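Local coordinates for putative iron binding protein (Bordetella pertussis Tohama I, PDB 2OWT) that binds ferric iron and is probably the periplasmic solute-binding component of a bacterial iron-uptake transporter, at residues Lys17-Leu22 and Thr268-Ala273; Trp99-Leu104 and Tyr277-Gly282; Ser103-Val108 and Asn197-Gly202. All coordinates share one frame; numbering follows the deposited sequence.

Interaction 1 of 3, residues Lys17-Leu22 and Thr268-Ala273; sequences KLIQPL and TLYAQA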
loop_
_atom_site.group_PDB
_atom_site.type_symbol
_atom_site.label_atom_id
_atom_site.label_comp_id
_atom_site.label_asym_id
_atom_site.label_seq_id
_atom_site.Cartn_x
_atom_site.Cartn_y
_atom_site.Cartn_z
ATOM N N LYS A 17 2.251 -4.231 -13.485
ATOM C CA LYS A 17 1.066 -3.682 -14.164
ATOM C C LYS A 17 0.529 -2.417 -13.465
ATOM O O LYS A 17 -0.223 -1.646 -14.058
ATOM C CB LYS A 17 -0.032 -4.756 -14.366
ATOM C CG LYS A 17 -0.729 -5.222 -13.092
ATOM C CD LYS A 17 -1.662 -6.429 -13.325
ATOM C CE LYS A 17 -0.952 -7.779 -13.060
ATOM N NZ LYS A 17 -1.887 -8.971 -12.931
ATOM N N LEU A 18 0.968 -2.207 -12.220
ATOM C CA LEU A 18 0.572 -1.063 -11.389
ATOM C C LEU A 18 1.584 0.088 -11.374
ATOM O O LEU A 18 1.383 1.097 -10.682
ATOM C CB LEU A 18 0.270 -1.517 -9.952
ATOM C CG LEU A 18 -0.970 -2.390 -9.783
ATOM C CD1 LEU A 18 -1.146 -2.772 -8.334
ATOM C CD2 LEU A 18 -2.230 -1.686 -10.320
ATOM N N ILE A 19 2.663 -0.052 -12.134
ATOM C CA ILE A 19 3.623 1.043 -12.279
ATOM C C ILE A 19 4.090 1.258 -13.718
ATOM O O ILE A 19 4.369 2.389 -14.106
ATOM C CB ILE A 19 4.848 0.886 -11.339
ATOM C CG1 ILE A 19 5.651 2.195 -11.263
ATOM C CG2 ILE A 19 5.721 -0.285 -11.773
ATOM C CD1 ILE A 19 4.929 3.334 -10.540
ATOM N N GLN A 20 4.166 0.176 -14.493
ATOM C CA GLN A 20 4.667 0.239 -15.874
ATOM C C GLN A 20 3.982 1.286 -16.781
ATOM O O GLN A 20 4.683 2.031 -17.477
ATOM C CB GLN A 20 4.663 -1.135 -16.550
ATOM C CG GLN A 20 5.514 -1.173 -17.827
ATOM C CD GLN A 20 7.006 -1.218 -17.521
ATOM O OE1 GLN A 20 7.511 -2.202 -16.965
ATOM N NE2 GLN A 20 7.720 -0.157 -17.892
ATOM N N PRO A 21 2.627 1.354 -16.776
ATOM C CA PRO A 21 1.980 2.355 -17.631
ATOM C C PRO A 21 2.385 3.815 -17.383
ATOM O O PRO A 21 2.342 4.614 -18.320
ATOM C CB PRO A 21 0.491 2.135 -17.354
ATOM C CG PRO A 21 0.421 0.685 -16.958
ATOM C CD PRO A 21 1.613 0.541 -16.078
ATOM N N LEU A 22 2.775 4.177 -16.165
ATOM C CA LEU A 22 3.226 5.562 -15.966
ATOM C C LEU A 22 4.722 5.784 -16.141
ATOM O O LEU A 22 5.147 6.913 -16.364
ATOM C CB LEU A 22 2.683 6.205 -14.685
ATOM C CG LEU A 22 2.394 5.390 -13.441
ATOM C CD1 LEU A 22 3.730 5.156 -12.788
ATOM C CD2 LEU A 22 1.479 6.162 -12.523
ATOM N N THR A 268 -3.632 11.374 -12.256
ATOM C CA THR A 268 -4.845 10.871 -12.934
ATOM C C THR A 268 -4.700 9.388 -13.224
ATOM O O THR A 268 -5.643 8.617 -13.050
ATOM C CB THR A 268 -5.123 11.620 -14.261
ATOM O OG1 THR A 268 -5.535 12.959 -13.978
ATOM C CG2 THR A 268 -6.212 10.935 -15.071
ATOM N N LEU A 269 -3.515 8.990 -13.668
ATOM C CA LEU A 269 -3.227 7.578 -13.870
ATOM C C LEU A 269 -3.292 6.808 -12.550
ATOM O O LEU A 269 -3.815 5.699 -12.515
ATOM C CB LEU A 269 -1.887 7.365 -14.589
ATOM C CG LEU A 269 -1.780 7.875 -16.035
ATOM C CD1 LEU A 269 -0.373 7.672 -16.577
ATOM C CD2 LEU A 269 -2.816 7.223 -16.967
ATOM N N TYR A 270 -2.790 7.398 -11.466
ATOM C CA TYR A 270 -2.901 6.759 -10.156
ATOM C C TYR A 270 -4.365 6.523 -9.784
ATOM O O TYR A 270 -4.721 5.431 -9.313
ATOM C CB TYR A 270 -2.173 7.550 -9.068
ATOM C CG TYR A 270 -0.679 7.290 -8.990
ATOM C CD1 TYR A 270 0.239 8.295 -9.326
ATOM C CD2 TYR A 270 -0.180 6.052 -8.572
ATOM C CE1 TYR A 270 1.612 8.082 -9.250
ATOM C CE2 TYR A 270 1.205 5.820 -8.498
ATOM C CZ TYR A 270 2.092 6.845 -8.837
ATOM O OH TYR A 270 3.454 6.643 -8.748
ATOM N N ALA A 271 -5.201 7.534 -10.023
ATOM C CA ALA A 271 -6.659 7.451 -9.831
ATOM C C ALA A 271 -7.375 6.473 -10.772
ATOM O O ALA A 271 -8.092 5.587 -10.320
ATOM C CB ALA A 271 -7.292 8.839 -9.944
ATOM N N GLN A 272 -7.165 6.621 -12.074
ATOM C CA GLN A 272 -8.039 5.979 -13.069
ATOM C C GLN A 272 -7.477 4.688 -13.642
ATOM O O GLN A 272 -8.216 3.878 -14.195
ATOM C CB GLN A 272 -8.409 6.980 -14.183
ATOM C CG GLN A 272 -9.420 8.049 -13.718
ATOM C CD GLN A 272 -9.577 9.227 -14.681
ATOM O OE1 GLN A 272 -9.315 9.122 -15.888
ATOM N NE2 GLN A 272 -10.017 10.364 -14.140
ATOM N N ALA A 273 -6.167 4.496 -13.503
ATOM C CA ALA A 273 -5.520 3.254 -13.919
ATOM C C ALA A 273 -5.096 2.366 -12.749
ATOM O O ALA A 273 -5.103 1.143 -12.878
ATOM C CB ALA A 273 -4.332 3.543 -14.836
#

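Interaction 2 of 3, residues Trp99-Leu104 and Tyr277-Gly282; sequences WYALSL and YPVRAG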
loop_
_atom_site.group_PDB
_atom_site.type_symbol
_atom_site.label_atom_id
_atom_site.label_comp_id
_atom_site.label_asym_id
_atom_site.label_seq_id
_atom_site.Cartn_x
_atom_site.Cartn_y
_atom_site.Cartn_z
ATOM N N TRP A 99 12.039 11.617 1.839
ATOM C CA TRP A 99 11.140 10.688 1.135
ATOM C C TRP A 99 9.815 11.392 0.801
ATOM O O TRP A 99 9.482 12.407 1.415
ATOM C CB TRP A 99 10.906 9.397 1.941
ATOM C CG TRP A 99 10.292 9.622 3.310
ATOM C CD1 TRP A 99 10.960 9.752 4.506
ATOM C CD2 TRP A 99 8.898 9.761 3.612
ATOM N NE1 TRP A 99 10.066 9.958 5.523
ATOM C CE2 TRP A 99 8.794 9.959 5.009
ATOM C CE3 TRP A 99 7.721 9.727 2.839
ATOM C CZ2 TRP A 99 7.565 10.128 5.646
ATOM C CZ3 TRP A 99 6.503 9.897 3.472
ATOM C CH2 TRP A 99 6.433 10.103 4.863
ATOM N N TYR A 100 9.090 10.876 -0.189
ATOM C CA TYR A 100 7.799 11.437 -0.625
ATOM C C TYR A 100 6.759 10.350 -0.916
ATOM O O TYR A 100 7.075 9.313 -1.507
ATOM C CB TYR A 100 7.969 12.259 -1.902
ATOM C CG TYR A 100 8.711 13.573 -1.732
ATOM C CD1 TYR A 100 10.070 13.684 -2.079
ATOM C CD2 TYR A 100 8.055 14.705 -1.264
ATOM C CE1 TYR A 100 10.754 14.886 -1.943
ATOM C CE2 TYR A 100 8.735 15.918 -1.122
ATOM C CZ TYR A 100 10.084 15.999 -1.460
ATOM O OH TYR A 100 10.749 17.199 -1.331
ATOM N N ALA A 101 5.520 10.595 -0.494
ATOM C CA ALA A 101 4.390 9.750 -0.888
ATOM C C ALA A 101 4.044 10.087 -2.332
ATOM O O ALA A 101 4.118 11.257 -2.722
ATOM C CB ALA A 101 3.196 10.006 0.017
ATOM N N LEU A 102 3.688 9.076 -3.127
ATOM C CA LEU A 102 3.257 9.312 -4.513
ATOM C C LEU A 102 1.770 9.031 -4.720
ATOM O O LEU A 102 1.130 9.647 -5.579
ATOM C CB LEU A 102 4.105 8.513 -5.506
ATOM C CG LEU A 102 5.624 8.780 -5.492
ATOM C CD1 LEU A 102 6.344 7.738 -6.319
ATOM C CD2 LEU A 102 5.983 10.194 -5.958
ATOM N N SER A 103 1.234 8.105 -3.923
ATOM C CA SER A 103 -0.189 7.766 -3.933
ATOM C C SER A 103 -0.629 7.329 -2.534
ATOM O O SER A 103 0.215 7.012 -1.682
ATOM C CB SER A 103 -0.474 6.643 -4.942
ATOM O OG SER A 103 0.189 5.440 -4.582
ATOM N N LEU A 104 -1.942 7.332 -2.301
ATOM C CA LEU A 104 -2.517 6.824 -1.054
ATOM C C LEU A 104 -3.399 5.590 -1.306
ATOM O O LEU A 104 -3.918 5.391 -2.408
ATOM C CB LEU A 104 -3.338 7.909 -0.349
ATOM C CG LEU A 104 -2.666 9.069 0.387
ATOM C CD1 LEU A 104 -3.510 10.343 0.250
ATOM C CD2 LEU A 104 -2.455 8.723 1.869
ATOM N N TYR A 277 -5.695 6.667 -4.492
ATOM C CA TYR A 277 -5.982 8.071 -4.203
ATOM C C TYR A 277 -4.725 8.884 -4.463
ATOM O O TYR A 277 -3.627 8.487 -4.073
ATOM C CB TYR A 277 -6.474 8.276 -2.764
ATOM C CG TYR A 277 -7.445 7.216 -2.307
ATOM C CD1 TYR A 277 -7.033 6.190 -1.462
ATOM C CD2 TYR A 277 -8.767 7.222 -2.743
ATOM C CE1 TYR A 277 -7.920 5.204 -1.047
ATOM C CE2 TYR A 277 -9.665 6.233 -2.337
ATOM C CZ TYR A 277 -9.237 5.224 -1.486
ATOM O OH TYR A 277 -10.126 4.236 -1.079
ATOM N N PRO A 278 -4.883 10.008 -5.167
ATOM C CA PRO A 278 -3.784 10.919 -5.436
ATOM C C PRO A 278 -3.355 11.680 -4.189
ATOM O O PRO A 278 -4.175 11.938 -3.297
ATOM C CB PRO A 278 -4.384 11.889 -6.468
ATOM C CG PRO A 278 -5.617 11.199 -6.982
ATOM C CD PRO A 278 -6.131 10.462 -5.805
ATOM N N VAL A 279 -2.073 12.025 -4.134
ATOM C CA VAL A 279 -1.565 12.917 -3.107
ATOM C C VAL A 279 -1.813 14.377 -3.496
ATOM O O VAL A 279 -1.891 15.245 -2.628
ATOM C CB VAL A 279 -0.059 12.667 -2.794
ATOM C CG1 VAL A 279 0.138 11.273 -2.170
ATOM C CG2 VAL A 279 0.831 12.899 -4.048
ATOM N N ARG A 280 -1.944 14.623 -4.806
ATOM C CA ARG A 280 -2.237 15.948 -5.372
ATOM C C ARG A 280 -3.735 16.227 -5.378
ATOM O O ARG A 280 -4.540 15.342 -5.692
ATOM C CB ARG A 280 -1.724 16.017 -6.815
ATOM C CG ARG A 280 -1.580 17.413 -7.388
ATOM C CD ARG A 280 -1.274 17.353 -8.874
ATOM N NE ARG A 280 -1.075 18.684 -9.456
ATOM C CZ ARG A 280 0.113 19.234 -9.707
ATOM N NH1 ARG A 280 1.229 18.573 -9.437
ATOM N NH2 ARG A 280 0.185 20.451 -10.232
ATOM N N ALA A 281 -4.106 17.466 -5.064
ATOM C CA ALA A 281 -5.505 17.875 -5.094
ATOM C C ALA A 281 -6.024 18.112 -6.515
ATOM O O ALA A 281 -5.248 18.243 -7.477
ATOM C CB ALA A 281 -5.716 19.112 -4.229
ATOM N N GLY A 282 -7.347 18.145 -6.639
ATOM C CA GLY A 282 -7.999 18.456 -7.903
ATOM C C GLY A 282 -7.936 17.357 -8.936
ATOM O O GLY A 282 -8.185 17.605 -10.115
#

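Interaction 3 of 3, residues Ser103-Val108 and Asn197-Gly202; sequences SLRDRV and NAYYVG. With FE (Fe (III) ion), chain B; CO3 (carbonate ion), chain C.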
loop_
_atom_site.group_PDB
_atom_site.type_symbol
_atom_site.label_atom_id
_atom_site.label_comp_id
_atom_site.label_asym_id
_atom_site.label_seq_id
_atom_site.Cartn_x
_atom_site.Cartn_y
_atom_site.Cartn_z
ATOM N N SER A 103 1.234 8.105 -3.923
ATOM C CA SER A 103 -0.189 7.766 -3.933
ATOM C C SER A 103 -0.629 7.329 -2.534
ATOM O O SER A 103 0.215 7.012 -1.682
ATOM C CB SER A 103 -0.474 6.643 -4.942
ATOM O OG SER A 103 0.189 5.440 -4.582
ATOM N N LEU A 104 -1.942 7.332 -2.301
ATOM C CA LEU A 104 -2.517 6.824 -1.054
ATOM C C LEU A 104 -3.399 5.590 -1.306
ATOM O O LEU A 104 -3.918 5.391 -2.408
ATOM C CB LEU A 104 -3.338 7.909 -0.349
ATOM C CG LEU A 104 -2.666 9.069 0.387
ATOM C CD1 LEU A 104 -3.510 10.343 0.250
ATOM C CD2 LEU A 104 -2.455 8.723 1.869
ATOM N N ARG A 105 -3.582 4.789 -0.264
ATOM C CA ARG A 105 -4.381 3.573 -0.323
ATOM C C ARG A 105 -4.933 3.298 1.067
ATOM O O ARG A 105 -4.328 3.686 2.059
ATOM C CB ARG A 105 -3.524 2.377 -0.752
ATOM C CG ARG A 105 -2.111 2.384 -0.162
ATOM C CD ARG A 105 -1.070 2.477 -1.277
ATOM N NE ARG A 105 -0.556 1.129 -1.420
ATOM C CZ ARG A 105 -0.319 0.503 -2.553
ATOM N NH1 ARG A 105 -0.512 1.081 -3.727
ATOM N NH2 ARG A 105 0.117 -0.738 -2.485
ATOM N N ASP A 106 -6.068 2.617 1.137
ATOM C CA ASP A 106 -6.659 2.255 2.427
ATOM C C ASP A 106 -6.856 0.741 2.529
ATOM O O ASP A 106 -7.151 0.077 1.533
ATOM C CB ASP A 106 -7.964 3.037 2.697
ATOM C CG ASP A 106 -9.000 2.898 1.576
ATOM O OD1 ASP A 106 -8.652 2.539 0.430
ATOM O OD2 ASP A 106 -10.188 3.161 1.833
ATOM N N ARG A 107 -6.648 0.200 3.725
ATOM C CA ARG A 107 -6.893 -1.208 3.984
ATOM C C ARG A 107 -8.292 -1.335 4.549
ATOM O O ARG A 107 -8.584 -0.836 5.635
ATOM C CB ARG A 107 -5.843 -1.787 4.941
ATOM C CG ARG A 107 -5.729 -3.305 4.896
ATOM C CD ARG A 107 -4.313 -3.760 5.157
ATOM N NE ARG A 107 -4.116 -5.180 4.875
ATOM C CZ ARG A 107 -4.051 -5.716 3.654
ATOM N NH1 ARG A 107 -4.191 -4.951 2.564
ATOM N NH2 ARG A 107 -3.847 -7.024 3.516
ATOM N N VAL A 108 -9.159 -2.005 3.795
ATOM C CA VAL A 108 -10.600 -1.994 4.060
ATOM C C VAL A 108 -11.129 -3.419 4.212
ATOM O O VAL A 108 -10.367 -4.384 4.117
ATOM C CB VAL A 108 -11.368 -1.266 2.915
ATOM C CG1 VAL A 108 -10.942 0.171 2.805
ATOM C CG2 VAL A 108 -11.135 -1.966 1.574
ATOM N N ASN A 197 -6.669 -4.191 0.429
ATOM C CA ASN A 197 -6.607 -2.832 -0.113
ATOM C C ASN A 197 -7.709 -2.574 -1.140
ATOM O O ASN A 197 -7.951 -3.395 -2.037
ATOM C CB ASN A 197 -5.212 -2.542 -0.705
ATOM C CG ASN A 197 -4.122 -2.351 0.377
ATOM O OD1 ASN A 197 -4.408 -2.192 1.556
ATOM N ND2 ASN A 197 -2.874 -2.378 -0.042
ATOM N N ALA A 198 -8.378 -1.434 -1.007
ATOM C CA ALA A 198 -9.559 -1.140 -1.832
ATOM C C ALA A 198 -9.222 -0.931 -3.299
ATOM O O ALA A 198 -10.058 -1.204 -4.159
ATOM C CB ALA A 198 -10.344 0.059 -1.291
ATOM N N TYR A 199 -8.008 -0.464 -3.595
ATOM C CA TYR A 199 -7.636 -0.228 -4.993
ATOM C C TYR A 199 -7.704 -1.502 -5.854
ATOM O O TYR A 199 -7.992 -1.413 -7.042
ATOM C CB TYR A 199 -6.287 0.509 -5.131
ATOM C CG TYR A 199 -5.082 -0.223 -4.606
ATOM C CD1 TYR A 199 -4.403 -1.147 -5.398
ATOM C CD2 TYR A 199 -4.591 0.037 -3.330
ATOM C CE1 TYR A 199 -3.290 -1.823 -4.914
ATOM C CE2 TYR A 199 -3.487 -0.638 -2.838
ATOM C CZ TYR A 199 -2.838 -1.561 -3.632
ATOM O OH TYR A 199 -1.740 -2.235 -3.148
ATOM N N TYR A 200 -7.442 -2.668 -5.254
ATOM C CA TYR A 200 -7.582 -3.948 -5.961
ATOM C C TYR A 200 -9.029 -4.225 -6.378
ATOM O O TYR A 200 -9.259 -4.760 -7.453
ATOM C CB TYR A 200 -7.041 -5.122 -5.141
ATOM C CG TYR A 200 -5.543 -5.113 -4.924
ATOM C CD1 TYR A 200 -5.009 -4.903 -3.656
ATOM C CD2 TYR A 200 -4.656 -5.320 -5.992
ATOM C CE1 TYR A 200 -3.634 -4.897 -3.449
ATOM C CE2 TYR A 200 -3.272 -5.313 -5.793
ATOM C CZ TYR A 200 -2.766 -5.103 -4.521
ATOM O OH TYR A 200 -1.395 -5.099 -4.306
ATOM N N VAL A 201 -9.990 -3.867 -5.522
ATOM C CA VAL A 201 -11.423 -3.934 -5.847
ATOM C C VAL A 201 -11.743 -3.104 -7.096
ATOM O O VAL A 201 -12.510 -3.535 -7.960
ATOM C CB VAL A 201 -12.319 -3.427 -4.678
ATOM C CG1 VAL A 201 -13.788 -3.611 -5.018
ATOM C CG2 VAL A 201 -12.004 -4.142 -3.381
ATOM N N GLY A 202 -11.167 -1.908 -7.181
ATOM C CA GLY A 202 -11.335 -1.065 -8.357
ATOM C C GLY A 202 -10.705 -1.710 -9.576
ATOM O O GLY A 202 -11.232 -1.616 -10.687
HETATM FE FE FE B . -0.444 -3.414 -3.830
HETATM C C CO3 C . 1.139 -2.792 -5.628
HETATM O O1 CO3 C . 1.198 -4.061 -5.374
HETATM O O2 CO3 C . 0.209 -2.097 -5.061
HETATM O O3 CO3 C . 1.990 -2.219 -6.422
HETATM O O HOH W 1 -7.034 1.692 -1.481
#

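Interaction 1 of 3, residues Lys17-Leu22 and Thr268-Ala273
Leu22 and Tyr270 meet through a CH-pi contact. The CD2 methyl of Leu22 sits over one face of the phenol, 3.8 Å from the centroid of the Tyr270 ring and only 12° off its normal, so that it rests above the middle of the ring. The two side chains cross at about a right angle. Leu22 chi1, 31°, lies well off a staggered value.

Further apolar contacts adjoin it. Leu269 comes up beside the same leucine, its CD1 lying 3.9 Å from CB of Leu22, while CB of Leu269 approaches CD2 of Leu22 to 4.1 Å. Leu22 thus touches two consecutive residues of helix 264-272. At the far end of the phenol, the Ile19 side chain lies beside Tyr270, pointing the same way, with Ile19 CD1 4.0 Å from Tyr270 OH. Ile19 places CG1 anti to the backbone N (chi1 -166°), which helps bring CD1 toward the hydroxyl end of the tyrosine. Leu261 of helix 251-261 touches both Leu22 and Tyr270.

Polar contacts belong to the backbones and their surroundings. Ile19 occupies the N-cap position of helix 20-30, and Ile19 O accepts a 3.2 Å bond from Leu22 N, which ties the first helical turn to the residue just before it. Leu18 O receives the side-chain amide of Asn274, shortly after helix 264-272.

The start of helix 20-30 and the end of helix 264-272 are joined here by apolar and CH-pi contacts, with no charged pair across them, so the join is hydrophobic and largely non-directional. It lies near the metal site: the side chain of Ile19 is about 10 Å from the bound iron.

Interaction 2 of 3, residues Trp99-Leu104 and Tyr277-Gly282
Leu104 N donates to Tyr277 O over 2.7 Å in a nearly straight bond (173° at the hydrogen), and Tyr277 N returns the bond to Leu104 O at 3.0 Å. This reciprocal couple makes Leu104 and Tyr277 an antiparallel hydrogen-bonded pair. Their side chains leave on the same face, where Leu104 CB lies 4.0 Å from Tyr277 CB. The ring sets CD1 of Tyr277 3.4 Å from Leu104 O, obliquely, and its hydroxyl goes on to Asp106 and Arg224.

The pair joins short strand 277-278 to strand 100-112 in the mixed sheet of this solute-binding protein. Strand 100-112 also meets strand 237-245, and there Leu102 and Ser103 both face Ser240 in a classic beta bulge. Ser103 OG bonds to Ser240 OG and to the carboxylate of Glu276, the residue just before Tyr277.

Beyond the paired residues the chain turns, and Val279 packs against the strand with both of its methyls. Val279 CG2 meets Leu102 O at 3.6 Å, whereas Val279 CG1 lies 4.0 Å from Ala101 CB and also covers the peptide between Leu102 and Ser103. CG1 takes the position beside the backbone N, anti to the carbonyl carbon (chi1 -66°), which sets the two branches across the strand, CG2 against the carbonyls of Ala101 and Leu102. Gln267 of helix 264-272 bridges the two segments: its OE1 accepts from Val279 N and its NE2 donates to Leu102 O. Leu104 also touches the other segment with its side chain, Leu104 CD1 standing 3.9 Å from Pro278 O.

Interaction 3 of 3, residues Ser103-Val108 and Asn197-Gly202
The ring of Tyr199 comes over one face of the Arg105 guanidinium, with CE2 of Tyr199 3.4 Å above the centre of the Arg105 guanidinium and the two planes 37° apart. Bends at chi2 and chi3 fold the arginine chain so that its flat end reaches the phenol and the carbonate together. Arg105 NH2 donates to carbonate O2 at 2.9 Å in a fairly straight bond (165°), from a guanidinium whose edge faces the anion. The salt bridge from Arg105 NH1 to Glu276 secures the other end of the group.

Tyr199 and Tyr200 turn their hydroxyls onto one iron(III) ion, Tyr199 OH at 1.9 Å and Tyr200 OH at 2.0 Å. The metal lies at the edge of the Tyr199 ring, in its plane, while CE1 of that ring sits over a face of Tyr200. Tyr143 supplies a third phenolic oxygen, and two carbonate oxygens fill further positions. Clustered tyrosines round a ferric ion are a known scheme of iron-binding proteins of this superfamily; the carbonate, though probably from the crystallisation liquor, is placed as a synergistic anion could be.

Helix 198-205 starts where strand 193-197 leaves its antiparallel partner, strand 100-112, and Arg107 and Asn197 form a non-hydrogen-bonded pair there. On the face shared by these two residues, guanidinium and amide are turned 83° apart, with Asn197 OD1 at the guanidinium edge. The bond from Arg107 NH1 to Asn197 OD1 is 2.9 Å long but bent, and weak; NH1 has its stronger partner in Asp179, through a salt bridge. Asn197 ND2 in turn makes a weak bond to Tyr199 OH. Ala198 N donates to Asp106 O at 3.2 Å, while Val108 CG2 meets Ala198 CB at 3.6 Å.

How the interactions relate
The three contacts lie about 13 Å from one another, centre to centre, and touch at their borders. Interactions 2 and 3 share Ser103 and Leu104 and use successive parts of strand 100-112, with strand 277-278 pairing at Leu104 and Asn197 at Arg107, where helix 198-205 then crosses it; Tyr277 OH reaches Asp106 between them. Helix 264-272 of interaction 1 also packs on this strand, through Tyr270 on Leu102 and Ser103, while Leu18 touches Tyr199 and Tyr200. Along the chain, interaction 3 is nested within the loop closed by interaction 1, and interactions 1 and 2 alternate. Distant sequence regions thus converge beside the iron site, with the long strand common to two of the contacts.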